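Sensor protein kinase WalK (Staphylococcus aureus, PDB 4YWZ) probably senses extracellular signals and, as the membrane histidine kinase of the essential WalKR two-component system, relays them through autophosphorylation and phosphotransfer. Local coordinates at residues 115-120 / 135-140; 16-21 / 56-61; 99-104 / 121-126. The protein carries 1 engineered substitution. All coordinates share one frame; numbering follows the deposited sequence.

Contact 1 (115-120 / 135-140); sequences DRVWVY and YIESKI
Trp118 and Tyr120 on strand 114-126 face Ser138 and Ile136 on strand 129-138; the two segments run antiparallel, their axes 4.8 Å apart at closest approach and their directions 155° apart. Both couples are hydrogen-bonded pairs. Trp118 N donates to Ser138 O at 3.1 Å while Ser138 N returns a bond to Trp118 O, and Tyr120 and Ile136 exchange the same two bonds. Between them, in the non-hydrogen-bonded pair Val119-Glu137, Val119 CA makes a CA-H...O contact of 3.3 Å with Ile136 O. The Trp118 ring leaves with CG anti to the backbone N (chi1 -172°). Ser138 OG comes to its edge, near the ring plane, 3.5 Å from Trp118 CE3. A water donates to Trp118 O and is hydrogen-bonded to Ser138 OG, both at 2.8 Å. Past the strand end, after the inverse gamma turn at Lys139, Ile140 points toward the other strand and sets its CD1 4.0 Å from Trp118 CB. This beta hairpin supplies two inner strands, one of them the middle strand, of the antiparallel sheet of the extracellular Cache domain, and helix 7-37 covers the face bearing Trp118, Tyr120 and Ser138. Asp103, on the next strand, accepts a hydrogen bond from Trp118 NE1. On the other face, Val119 CG1 lies obliquely to the Tyr135 ring, 3.6 Å from CE2, and Val117 CG1 packs on Glu137 CB. The buried carboxylate of Glu137 is well supplied with partners: OE2 takes Tyr135 OH on its anti lone pair and forms a salt bridge with Lys108, while OE1 is hydrogen-bonded to Tyr110, an environment likely to favour the ionised form.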
loop_
_atom_site.group_PDB
_atom_site.type_symbol
_atom_site.label_atom_id
_atom_site.label_comp_id
_atom_site.label_asym_id
_atom_site.label_seq_id
_atom_site.Cartn_x
_atom_site.Cartn_y
_atom_site.Cartn_z
ATOM N N ASP A 115 -4.814 9.276 -16.024
ATOM C CA ASP A 115 -4.439 9.049 -14.685
ATOM C C ASP A 115 -2.859 9.040 -14.618
ATOM O O ASP A 115 -2.247 8.513 -15.533
ATOM C CB ASP A 115 -4.817 7.588 -14.266
ATOM C CG ASP A 115 -6.332 7.351 -14.122
ATOM O OD1 ASP A 115 -6.989 8.393 -13.824
ATOM O OD2 ASP A 115 -6.775 6.173 -14.470
ATOM N N ARG A 116 -2.315 9.580 -13.568
ATOM C CA ARG A 116 -0.848 9.384 -13.231
ATOM C C ARG A 116 -0.517 7.937 -12.905
ATOM O O ARG A 116 -1.152 7.314 -12.093
ATOM C CB ARG A 116 -0.390 10.232 -12.091
ATOM C CG ARG A 116 0.100 11.575 -12.610
ATOM C CD ARG A 116 0.569 12.508 -11.525
ATOM N NE ARG A 116 -0.603 12.928 -10.842
ATOM C CZ ARG A 116 -0.722 14.029 -10.121
ATOM N NH1 ARG A 116 0.291 14.865 -9.979
ATOM N NH2 ARG A 116 -1.889 14.232 -9.504
ATOM N N VAL A 117 0.501 7.369 -13.603
ATOM C CA VAL A 117 0.893 5.975 -13.465
ATOM C C VAL A 117 2.407 5.900 -13.341
ATOM O O VAL A 117 3.101 6.635 -13.976
ATOM C CB VAL A 117 0.459 5.167 -14.697
ATOM C CG1 VAL A 117 1.072 3.769 -14.679
ATOM C CG2 VAL A 117 -1.081 5.045 -14.690
ATOM N N TRP A 118 2.913 5.083 -12.471
ATOM C CA TRP A 118 4.319 4.990 -12.259
ATOM C C TRP A 118 4.769 3.750 -12.995
ATOM O O TRP A 118 4.329 2.613 -12.734
ATOM C CB TRP A 118 4.691 4.890 -10.770
ATOM C CG TRP A 118 6.134 4.985 -10.474
ATOM C CD1 TRP A 118 6.952 5.986 -10.831
ATOM C CD2 TRP A 118 6.963 4.034 -9.753
ATOM N NE1 TRP A 118 8.268 5.745 -10.378
ATOM C CE2 TRP A 118 8.293 4.552 -9.738
ATOM C CE3 TRP A 118 6.728 2.794 -9.184
ATOM C CZ2 TRP A 118 9.346 3.889 -9.101
ATOM C CZ3 TRP A 118 7.792 2.106 -8.605
ATOM C CH2 TRP A 118 9.077 2.662 -8.589
ATOM N N VAL A 119 5.766 3.920 -13.882
ATOM C CA VAL A 119 6.288 2.837 -14.700
ATOM C C VAL A 119 7.681 2.502 -14.145
ATOM O O VAL A 119 8.534 3.380 -13.899
ATOM C CB VAL A 119 6.513 3.242 -16.182
ATOM C CG1 VAL A 119 7.360 2.212 -16.971
ATOM C CG2 VAL A 119 5.169 3.571 -16.826
ATOM N N TYR A 120 7.841 1.218 -13.794
ATOM C CA TYR A 120 9.118 0.652 -13.244
ATOM C C TYR A 120 9.509 -0.483 -14.155
ATOM O O TYR A 120 8.772 -1.425 -14.445
ATOM C CB TYR A 120 8.888 0.197 -11.825
ATOM C CG TYR A 120 10.115 -0.408 -11.175
ATOM C CD1 TYR A 120 11.109 0.427 -10.791
ATOM C CD2 TYR A 120 10.215 -1.752 -10.966
ATOM C CE1 TYR A 120 12.279 -0.073 -10.184
ATOM C CE2 TYR A 120 11.335 -2.296 -10.366
ATOM C CZ TYR A 120 12.352 -1.448 -10.037
ATOM O OH TYR A 120 13.534 -1.951 -9.400
ATOM N N TYR A 135 8.376 -4.996 -17.015
ATOM C CA TYR A 135 7.792 -3.683 -17.100
ATOM C C TYR A 135 6.498 -3.688 -16.255
ATOM O O TYR A 135 5.680 -4.568 -16.426
ATOM C CB TYR A 135 7.403 -3.461 -18.568
ATOM C CG TYR A 135 6.481 -2.283 -18.871
ATOM C CD1 TYR A 135 5.136 -2.483 -18.909
ATOM C CD2 TYR A 135 6.981 -1.031 -19.195
ATOM C CE1 TYR A 135 4.261 -1.440 -19.240
ATOM C CE2 TYR A 135 6.150 -0.008 -19.572
ATOM C CZ TYR A 135 4.758 -0.225 -19.535
ATOM O OH TYR A 135 3.849 0.793 -19.827
ATOM N N ILE A 136 6.382 -2.739 -15.373
ATOM C CA ILE A 136 5.258 -2.653 -14.441
ATOM C C ILE A 136 4.644 -1.272 -14.561
ATOM O O ILE A 136 5.311 -0.259 -14.500
ATOM C CB ILE A 136 5.686 -2.902 -13.025
ATOM C CG1 ILE A 136 6.251 -4.285 -12.880
ATOM C CG2 ILE A 136 4.519 -2.688 -12.056
ATOM C CD1 ILE A 136 6.831 -4.547 -11.521
ATOM N N GLU A 137 3.299 -1.253 -14.749
ATOM C CA GLU A 137 2.449 -0.016 -14.558
ATOM C C GLU A 137 1.774 -0.179 -13.194
ATOM O O GLU A 137 1.094 -1.203 -12.927
ATOM C CB GLU A 137 1.379 0.157 -15.638
ATOM C CG GLU A 137 1.958 0.453 -16.982
ATOM C CD GLU A 137 0.890 0.654 -18.116
ATOM O OE1 GLU A 137 -0.333 0.631 -17.783
ATOM O OE2 GLU A 137 1.357 0.667 -19.278
ATOM N N SER A 138 2.064 0.777 -12.314
ATOM C CA SER A 138 1.555 0.748 -10.937
ATOM C C SER A 138 0.689 1.950 -10.694
ATOM O O SER A 138 0.900 3.064 -11.207
ATOM C CB SER A 138 2.725 0.559 -9.984
ATOM O OG SER A 138 3.512 1.677 -9.932
ATOM N N LYS A 139 -0.309 1.717 -9.826
ATOM C CA LYS A 139 -1.399 2.690 -9.602
ATOM C C LYS A 139 -1.051 3.737 -8.573
ATOM O O LYS A 139 -1.742 3.951 -7.526
ATOM C CB LYS A 139 -2.628 1.909 -9.204
ATOM C CG LYS A 139 -3.173 0.934 -10.218
ATOM C CD LYS A 139 -4.352 0.182 -9.697
ATOM C CE LYS A 139 -4.800 -0.810 -10.733
ATOM N NZ LYS A 139 -6.027 -1.613 -10.396
ATOM N N ILE A 140 -0.018 4.515 -8.839
ATOM C CA ILE A 140 0.427 5.562 -7.934
ATOM C C ILE A 140 -0.644 6.688 -7.718
ATOM O O ILE A 140 -0.524 7.421 -6.724
ATOM C CB ILE A 140 1.774 6.161 -8.360
ATOM C CG1 ILE A 140 2.519 6.748 -7.197
ATOM C CG2 ILE A 140 1.634 7.120 -9.528
ATOM C CD1 ILE A 140 3.978 6.916 -7.448
HETATM O O HOH W 1 5.497 0.446 -11.498
#

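Contact 2 (16-21 / 56-61); sequences KKNITQ and MQEIGE. Engineered in segment 56-61: Met56 (natural residue Arg).
Ile19 of helix 7-37 reaches with its tip into the turn that opens strand 59-66, meeting Met56, Glu58 and Ile59. Its CB sits 3.9 Å from CZ3 of the Trp118 indole, and the CG2 branch lies against the same ring atom. CG1 is set anti to the carbonyl carbon (chi1 -67°), and a bend at chi2 (-51°) swings CD1 toward the turn. That one methyl does most of the touching across the contact: Met56 CE is 3.7 Å from Ile19 CD1, Ile59 CG1 is 3.9 Å from it, and Glu58 CB borders it at 4.1 Å. Met56, an engineered selenomethionine in place of the natural arginine, extends its chain fully, and its CE touches the tips of two successive helix residues, Ile19 and Asn18, lying 3.3 Å from Asn18 ND2. The turn from Met56 to Ile59 is type I, closed by Ile59 N donating to Met56 O. The second subunit borders the contact: its Asn14 hydrogen-bonds to Asn18 OD1 and Gln21 OE1, and its Gln146 packs on Met56. Directly after the turn, Gly60 and Glu61 both face Glu137 in a classic beta bulge. A long N-terminal helix packed on one face of an antiparallel sheet is characteristic of extracellular Cache sensor domains; here the helix also meets the second subunit.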
loop_
_atom_site.group_PDB
_atom_site.type_symbol
_atom_site.label_atom_id
_atom_site.label_comp_id
_atom_site.label_asym_id
_atom_site.label_seq_id
_atom_site.Cartn_x
_atom_site.Cartn_y
_atom_site.Cartn_z
ATOM N N LYS A 16 6.555 3.413 -3.910
ATOM C CA LYS A 16 7.615 2.996 -4.902
ATOM C C LYS A 16 8.466 1.896 -4.290
ATOM O O LYS A 16 8.715 0.857 -4.914
ATOM C CB LYS A 16 8.445 4.164 -5.325
ATOM C CG LYS A 16 7.672 5.168 -6.166
ATOM C CD LYS A 16 8.542 6.371 -6.413
ATOM C CE LYS A 16 7.795 7.391 -7.171
ATOM N NZ LYS A 16 8.622 8.583 -7.504
ATOM N N LYS A 17 8.795 2.058 -2.999
ATOM C CA LYS A 17 9.673 1.050 -2.316
ATOM C C LYS A 17 9.008 -0.255 -2.272
ATOM O O LYS A 17 9.565 -1.324 -2.581
ATOM C CB LYS A 17 10.067 1.498 -0.945
ATOM C CG LYS A 17 11.047 0.553 -0.246
ATOM C CD LYS A 17 11.259 1.067 1.197
ATOM C CE LYS A 17 12.154 0.100 1.924
ATOM N NZ LYS A 17 12.329 0.559 3.326
ATOM N N ASN A 18 7.724 -0.269 -1.949
ATOM C CA ASN A 18 6.921 -1.425 -1.999
ATOM C C ASN A 18 6.837 -2.220 -3.355
ATOM O O ASN A 18 7.014 -3.458 -3.441
ATOM C CB ASN A 18 5.589 -0.982 -1.514
ATOM C CG ASN A 18 4.772 -2.089 -0.931
ATOM O OD1 ASN A 18 5.151 -2.725 0.106
ATOM N ND2 ASN A 18 3.688 -2.394 -1.601
ATOM N N ILE A 19 6.551 -1.501 -4.425
ATOM C CA ILE A 19 6.537 -2.037 -5.773
ATOM C C ILE A 19 7.956 -2.630 -6.048
ATOM O O ILE A 19 8.042 -3.702 -6.628
ATOM C CB ILE A 19 6.209 -0.979 -6.801
ATOM C CG1 ILE A 19 4.750 -0.448 -6.700
ATOM C CG2 ILE A 19 6.459 -1.480 -8.207
ATOM C CD1 ILE A 19 3.695 -1.487 -6.682
ATOM N N THR A 20 8.985 -1.857 -5.787
ATOM C CA THR A 20 10.352 -2.320 -6.114
ATOM C C THR A 20 10.767 -3.606 -5.367
ATOM O O THR A 20 11.440 -4.482 -5.934
ATOM C CB THR A 20 11.432 -1.269 -5.906
ATOM O OG1 THR A 20 11.559 -0.951 -4.539
ATOM C CG2 THR A 20 11.104 0.022 -6.585
ATOM N N GLN A 21 10.371 -3.727 -4.086
ATOM C CA GLN A 21 10.709 -4.932 -3.323
ATOM C C GLN A 21 9.900 -6.116 -3.905
ATOM O O GLN A 21 10.424 -7.231 -4.021
ATOM C CB GLN A 21 10.458 -4.677 -1.840
ATOM C CG GLN A 21 11.427 -3.736 -1.222
ATOM C CD GLN A 21 11.096 -3.377 0.219
ATOM O OE1 GLN A 21 9.954 -3.313 0.550
ATOM N NE2 GLN A 21 12.101 -3.113 1.039
HETATM N N MSE A 56 -1.643 -7.991 -6.820
HETATM C CA MSE A 56 -1.533 -6.972 -5.828
HETATM C C MSE A 56 -2.396 -5.792 -6.299
HETATM O O MSE A 56 -2.464 -5.482 -7.511
HETATM C CB MSE A 56 -0.062 -6.649 -5.664
HETATM C CG MSE A 56 0.258 -5.334 -5.068
HETATM SE SE MSE A 56 2.215 -5.394 -5.252
HETATM C CE MSE A 56 2.229 -3.845 -4.170
ATOM N N GLN A 57 -3.076 -5.144 -5.341
ATOM C CA GLN A 57 -3.978 -4.018 -5.710
ATOM C C GLN A 57 -3.239 -2.851 -6.423
ATOM O O GLN A 57 -3.815 -2.201 -7.260
ATOM C CB GLN A 57 -4.773 -3.450 -4.517
ATOM C CG GLN A 57 -5.059 -4.439 -3.369
ATOM C CD GLN A 57 -5.471 -3.718 -2.027
ATOM O OE1 GLN A 57 -4.882 -3.958 -0.971
ATOM N NE2 GLN A 57 -6.463 -2.818 -2.100
ATOM N N GLU A 58 -2.044 -2.576 -6.008
ATOM C CA GLU A 58 -1.292 -1.429 -6.524
ATOM C C GLU A 58 -0.719 -1.649 -7.945
ATOM O O GLU A 58 -0.188 -0.697 -8.504
ATOM C CB GLU A 58 -0.183 -1.058 -5.564
ATOM C CG GLU A 58 -0.648 -0.664 -4.129
ATOM C CD GLU A 58 -0.675 -1.798 -3.079
ATOM O OE1 GLU A 58 -0.985 -2.997 -3.421
ATOM O OE2 GLU A 58 -0.403 -1.458 -1.874
ATOM N N ILE A 59 -0.721 -2.902 -8.466
ATOM C CA ILE A 59 -0.169 -3.146 -9.814
ATOM C C ILE A 59 -1.284 -3.185 -10.841
ATOM O O ILE A 59 -2.306 -3.938 -10.702
ATOM C CB ILE A 59 0.655 -4.417 -9.798
ATOM C CG1 ILE A 59 1.950 -4.100 -9.028
ATOM C CG2 ILE A 59 0.968 -4.840 -11.270
ATOM C CD1 ILE A 59 2.969 -5.174 -8.986
ATOM N N GLY A 60 -1.150 -2.363 -11.888
ATOM C CA GLY A 60 -2.043 -2.331 -13.040
ATOM C C GLY A 60 -1.802 -3.462 -14.028
ATOM O O GLY A 60 -2.682 -4.240 -14.353
ATOM N N GLU A 61 -0.558 -3.569 -14.484
ATOM C CA GLU A 61 -0.152 -4.572 -15.469
ATOM C C GLU A 61 1.336 -4.867 -15.321
ATOM O O GLU A 61 2.068 -3.991 -14.914
ATOM C CB GLU A 61 -0.327 -4.005 -16.826
ATOM C CG GLU A 61 -0.149 -5.031 -17.972
ATOM C CD GLU A 61 -0.348 -4.439 -19.384
ATOM O OE1 GLU A 61 -0.605 -3.235 -19.564
ATOM O OE2 GLU A 61 -0.132 -5.187 -20.346
#

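Contact 3 (99-104 / 121-126); sequences GQSNDH and NIPVKV
The amides of Asn102 and Asn121 lie side by side and point the same way, with their planes 78° apart. Asn121 ND2 donates to Asn102 OD1 at 3.0 Å along an almost straight line (178° at the hydrogen). The acceptor lies in the amide plane of Asn121, whereas the donor is tilted somewhat from that of Asn102. Asn102 CG sits between the backbone N and carbonyl carbon (chi1 66°), on the side of Asn121. Neighbours fix the remaining polar ends: Asn133 donates to Asn121 OD1, Asn102 ND2 donates to Ser91 O, and Asn121 ND2 is also bonded to Ser91 OG. A second flat group, the peptide joining Gly99 to Gln100, has the Pro123 ring on one face, with Pro123 CG standing 3.4 Å from Gly99 C. In the plane of the same peptide, Lys125 NZ gives a hydrogen bond of 3.0 Å to a lone pair of Gly99 O. The extended lysine chain thus places its charge where helix 90-98 has just ended at Gly99, where the negative end of the helix dipole would probably favour a cation. Gly99 has positive phi, a conformation that favours glycine. At the same two asparagines the backbones pair: Asn102 N to Asn121 O and Asn121 N to Asn102 O make one antiparallel hydrogen-bonded pair. Asn121 O also receives a CA-H...O contact from Ser101 CA at 3.1 Å. Ser101 OG packs 3.5 Å from Ile122 CG1 and is hydrogen-bonded to Tyr120 OH. The contact lies at the open end of the hairpin of strands 102-109 and 114-126, the former an outermost strand of the sheet within the chain; helix 90-98 packs against the two asparagines, strand 129-138 flanks strand 114-126, and helix 7-37 meets Ile122 through Glu27.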
loop_
_atom_site.group_PDB
_atom_site.type_symbol
_atom_site.label_atom_id
_atom_site.label_comp_id
_atom_site.label_asym_id
_atom_site.label_seq_id
_atom_site.Cartn_x
_atom_site.Cartn_y
_atom_site.Cartn_z
ATOM N N GLY A 99 21.309 -3.035 -18.072
ATOM C CA GLY A 99 21.143 -3.973 -16.968
ATOM C C GLY A 99 20.839 -3.309 -15.632
ATOM O O GLY A 99 21.259 -3.817 -14.603
ATOM N N GLN A 100 20.167 -2.153 -15.632
ATOM C CA GLN A 100 19.817 -1.438 -14.470
ATOM C C GLN A 100 18.304 -1.146 -14.496
ATOM O O GLN A 100 17.767 -0.860 -15.564
ATOM C CB GLN A 100 20.563 -0.121 -14.384
ATOM C CG GLN A 100 22.106 -0.280 -14.242
ATOM C CD GLN A 100 22.854 1.052 -14.374
ATOM O OE1 GLN A 100 22.279 2.139 -14.645
ATOM N NE2 GLN A 100 24.161 0.974 -14.170
ATOM N N SER A 101 17.721 -1.098 -13.298
ATOM C CA SER A 101 16.303 -0.680 -13.215
ATOM C C SER A 101 16.205 0.781 -13.555
ATOM O O SER A 101 17.139 1.634 -13.438
ATOM C CB SER A 101 15.845 -0.838 -11.785
ATOM O OG SER A 101 15.848 -2.212 -11.500
ATOM N N ASN A 102 14.963 1.208 -13.910
ATOM C CA ASN A 102 14.636 2.576 -14.147
ATOM C C ASN A 102 13.169 2.848 -13.903
ATOM O O ASN A 102 12.439 1.895 -13.733
ATOM C CB ASN A 102 15.090 3.122 -15.519
ATOM C CG ASN A 102 14.386 2.487 -16.680
ATOM O OD1 ASN A 102 13.131 2.518 -16.794
ATOM N ND2 ASN A 102 15.157 1.906 -17.573
ATOM N N ASP A 103 12.820 4.121 -13.804
ATOM C CA ASP A 103 11.372 4.485 -13.535
ATOM C C ASP A 103 11.016 5.834 -14.055
ATOM O O ASP A 103 11.883 6.732 -14.152
ATOM C CB ASP A 103 10.999 4.428 -12.029
ATOM C CG ASP A 103 11.591 5.545 -11.227
ATOM O OD1 ASP A 103 12.800 5.424 -10.851
ATOM O OD2 ASP A 103 10.959 6.577 -10.989
ATOM N N HIS A 104 9.749 6.021 -14.388
ATOM C CA HIS A 104 9.238 7.365 -14.714
ATOM C C HIS A 104 7.732 7.405 -14.562
ATOM O O HIS A 104 7.087 6.358 -14.506
ATOM C CB HIS A 104 9.637 7.737 -16.156
ATOM C CG HIS A 104 9.062 6.892 -17.234
ATOM N ND1 HIS A 104 9.567 5.650 -17.567
ATOM C CD2 HIS A 104 8.061 7.127 -18.102
ATOM C CE1 HIS A 104 8.845 5.126 -18.553
ATOM N NE2 HIS A 104 7.922 6.003 -18.891
ATOM N N ASN A 121 10.781 -0.468 -14.559
ATOM C CA ASN A 121 11.392 -1.523 -15.262
ATOM C C ASN A 121 12.576 -2.126 -14.426
ATOM O O ASN A 121 13.399 -1.392 -13.874
ATOM C CB ASN A 121 12.049 -0.985 -16.530
ATOM C CG ASN A 121 11.058 -0.580 -17.574
ATOM O OD1 ASN A 121 10.284 -1.409 -18.006
ATOM N ND2 ASN A 121 11.080 0.641 -17.954
ATOM N N ILE A 122 12.550 -3.450 -14.357
ATOM C CA ILE A 122 13.680 -4.211 -13.767
ATOM C C ILE A 122 14.115 -5.291 -14.723
ATOM O O ILE A 122 13.364 -6.143 -15.158
ATOM C CB ILE A 122 13.385 -4.759 -12.347
ATOM C CG1 ILE A 122 14.646 -5.507 -11.836
ATOM C CG2 ILE A 122 12.140 -5.583 -12.282
ATOM C CD1 ILE A 122 14.574 -5.920 -10.383
ATOM N N PRO A 123 15.395 -5.206 -15.138
ATOM C CA PRO A 123 15.871 -6.253 -16.021
ATOM C C PRO A 123 16.050 -7.576 -15.270
ATOM O O PRO A 123 16.429 -7.547 -14.108
ATOM C CB PRO A 123 17.275 -5.726 -16.478
ATOM C CG PRO A 123 17.709 -4.705 -15.534
ATOM C CD PRO A 123 16.401 -4.165 -14.908
ATOM N N VAL A 124 15.810 -8.660 -15.976
ATOM C CA VAL A 124 15.958 -10.037 -15.496
ATOM C C VAL A 124 17.332 -10.523 -15.952
ATOM O O VAL A 124 17.618 -10.439 -17.126
ATOM C CB VAL A 124 14.857 -10.978 -15.922
ATOM C CG1 VAL A 124 15.067 -12.356 -15.327
ATOM C CG2 VAL A 124 13.489 -10.391 -15.543
ATOM N N LYS A 125 18.172 -10.907 -14.966
ATOM C CA LYS A 125 19.565 -11.417 -15.284
ATOM C C LYS A 125 19.661 -12.857 -14.901
ATOM O O LYS A 125 19.153 -13.278 -13.834
ATOM C CB LYS A 125 20.626 -10.625 -14.580
ATOM C CG LYS A 125 20.682 -9.170 -15.007
ATOM C CD LYS A 125 21.747 -8.442 -14.309
ATOM C CE LYS A 125 21.846 -7.048 -14.823
ATOM N NZ LYS A 125 22.878 -6.305 -14.061
ATOM N N VAL A 126 20.278 -13.672 -15.776
ATOM C CA VAL A 126 20.564 -15.047 -15.463
ATOM C C VAL A 126 22.088 -15.171 -15.747
ATOM O O VAL A 126 22.553 -14.732 -16.792
ATOM C CB VAL A 126 19.855 -15.968 -16.381
ATOM C CG1 VAL A 126 20.271 -17.433 -16.132
ATOM C CG2 VAL A 126 18.347 -15.741 -16.232
#

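All three contacts reach one antiparallel sheet of the extracellular Cache domain. Contacts 1 and 3 share strand 114-126, which pairs with strand 129-138 in contact 1 and strand 102-109 in contact 3; their centres are about 15 Å apart, and along the chain their segments alternate. Contact 2 closes earlier in the chain and adds helix 7-37 and the start of strand 59-66; its centre is about 8 Å from that of contact 1, to which it is joined by strand pairing, Glu137 O lying 2.7 Å from Gly60 N. Contacts 2 and 3 do not touch. Together they link the helix that meets the second subunit, through the central strands, to the edge beside helix 90-98.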